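Local coordinates for protein soluble inorganic pyrophosphatase (Toxoplasma gondii, PDB 5WRT) that probably hydrolyses inorganic diphosphate to phosphate with the help of magnesium ions, as a family I soluble pyrophosphatase domain, at residues A210-P213 with A214-E218. Residues are numbered along the deposited sequence; the frame is centred on the assembly and turned at random.
Sequences AALP and AADAE
Pro213 O receives the N-H of Ala217 at 3.0 Å between O and N, with an N-H...O angle of 157°, and this i to i+4 bond closes the first turn of helix 214-232. Pro213 itself sits at the N-cap position, where strand 204-212 gives way to the helix. The next bond of the helix runs from Glu218 N to Ala214 O at 2.8 Å. Over this turn Asp216 folds back on the proline: its CG stands anti to its own carbonyl carbon (chi1 -75°), which lets the carboxylate run beside the ring. Asp216 OD2 comes to 3.2 Å from Pro213 CD, a polar oxygen against a CH2 group, while OD1 of the same carboxylate forms a salt bridge with Arg219 NH2. Leu212 lies roughly perpendicular to Asp216, its CB 3.9 Å from Asp216 CB. On the strand side, Leu212 shares a backbone hydrogen bond with Ala144, and Ala217 packs on Val141 and Ala144, so the end of the strand and the first turn of the helix are both joined to strand 136-149. The carbonyl of Pro213 starts the helical bonding; the nearby carboxylate would probably also interact favourably with the positive end of the helix dipole.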
ATOM      1  N   ALA A 210      10.531 -13.125  -5.577  1.00 24.84           N
ATOM      2  CA  ALA A 210       9.831 -14.262  -5.000  1.00 24.69           C
ATOM      3  C   ALA A 210       9.798 -14.176  -3.478  1.00 24.04           C
ATOM      4  O   ALA A 210      10.707 -13.639  -2.839  1.00 23.71           O
ATOM      5  CB  ALA A 210      10.497 -15.571  -5.426  1.00 25.67           C
ATOM      6  N   ALA A 211       8.725 -14.710  -2.900  1.00 22.87           N
ATOM      7  CA  ALA A 211       8.684 -14.954  -1.464  1.00 22.86           C
ATOM      8  C   ALA A 211       9.431 -16.255  -1.205  1.00 24.41           C
ATOM      9  O   ALA A 211       8.960 -17.333  -1.576  1.00 25.86           O
ATOM     10  CB  ALA A 211       7.244 -15.025  -0.964  1.00 22.55           C
ATOM     11  N   LEU A 212      10.602 -16.153  -0.585  1.00 23.66           N
ATOM     12  CA  LEU A 212      11.412 -17.330  -0.336  1.00 25.46           C
ATOM     13  C   LEU A 212      10.669 -18.289   0.597  1.00 24.66           C
ATOM     14  O   LEU A 212       9.900 -17.856   1.459  1.00 24.02           O
ATOM     15  CB  LEU A 212      12.754 -16.918   0.266  1.00 26.32           C
ATOM     16  CG  LEU A 212      13.769 -16.399  -0.760  1.00 27.15           C
ATOM     17  CD1 LEU A 212      15.166 -16.324  -0.166  1.00 28.81           C
ATOM     18  CD2 LEU A 212      13.761 -17.233  -2.034  1.00 28.28           C
ATOM     19  N   PRO A 213      10.866 -19.596   0.435  1.00 26.26           N
ATOM     20  CA  PRO A 213      10.135 -20.567   1.259  1.00 24.84           C
ATOM     21  C   PRO A 213      10.505 -20.457   2.732  1.00 23.52           C
ATOM     22  O   PRO A 213      11.491 -19.826   3.119  1.00 23.29           O
ATOM     23  CB  PRO A 213      10.552 -21.925   0.682  1.00 25.32           C
ATOM     24  CG  PRO A 213      11.099 -21.630  -0.672  1.00 27.41           C
ATOM     25  CD  PRO A 213      11.660 -20.243  -0.621  1.00 27.09           C
ATOM     26  N   ALA A 214       9.672 -21.094   3.560  1.00 23.89           N
ATOM     27  CA  ALA A 214       9.830 -21.017   5.012  1.00 23.40           C
ATOM     28  C   ALA A 214      11.218 -21.468   5.450  1.00 23.50           C
ATOM     29  O   ALA A 214      11.819 -20.862   6.346  1.00 22.98           O
ATOM     30  CB  ALA A 214       8.754 -21.852   5.703  1.00 23.82           C
ATOM     31  N   ALA A 215      11.734 -22.541   4.846  1.00 24.49           N
ATOM     32  CA  ALA A 215      13.054 -23.040   5.224  1.00 25.19           C
ATOM     33  C   ALA A 215      14.139 -22.008   4.940  1.00 25.10           C
ATOM     34  O   ALA A 215      15.068 -21.840   5.737  1.00 25.44           O
ATOM     35  CB  ALA A 215      13.352 -24.345   4.493  1.00 25.82           C
ATOM     36  N   ASP A 216      14.044 -21.312   3.803  1.00 25.44           N
ATOM     37  CA  ASP A 216      14.992 -20.237   3.526  1.00 26.95           C
ATOM     38  C   ASP A 216      14.840 -19.105   4.530  1.00 25.06           C
ATOM     39  O   ASP A 216      15.835 -18.524   4.980  1.00 25.59           O
ATOM     40  CB  ASP A 216      14.798 -19.706   2.106  1.00 27.30           C
ATOM     41  CG  ASP A 216      15.338 -20.647   1.053  1.00 30.46           C
ATOM     42  OD1 ASP A 216      16.393 -21.269   1.294  1.00 31.65           O
ATOM     43  OD2 ASP A 216      14.712 -20.758  -0.021  1.00 31.73           O
ATOM     44  N   ALA A 217      13.601 -18.782   4.898  1.00 24.97           N
ATOM     45  CA  ALA A 217      13.374 -17.711   5.860  1.00 24.45           C
ATOM     46  C   ALA A 217      13.867 -18.091   7.248  1.00 24.94           C
ATOM     47  O   ALA A 217      14.278 -17.214   8.017  1.00 24.88           O
ATOM     48  CB  ALA A 217      11.896 -17.342   5.892  1.00 22.81           C
ATOM     49  N   GLU A 218      13.824 -19.381   7.592  1.00 25.53           N
ATOM     50  CA  GLU A 218      14.432 -19.823   8.842  1.00 25.32           C
ATOM     51  C   GLU A 218      15.928 -19.543   8.842  1.00 25.78           C
ATOM     52  O   GLU A 218      16.481 -19.072   9.843  1.00 26.08           O
ATOM     53  CB  GLU A 218      14.177 -21.317   9.053  1.00 27.23           C
ATOM     54  CG  GLU A 218      12.748 -21.689   9.415  1.00 26.36           C
ATOM     55  CD  GLU A 218      12.521 -23.192   9.369  1.00 28.02           C
ATOM     56  OE1 GLU A 218      13.502 -23.933   9.143  1.00 27.90           O
ATOM     57  OE2 GLU A 218      11.365 -23.632   9.549  1.00 28.39           O
TER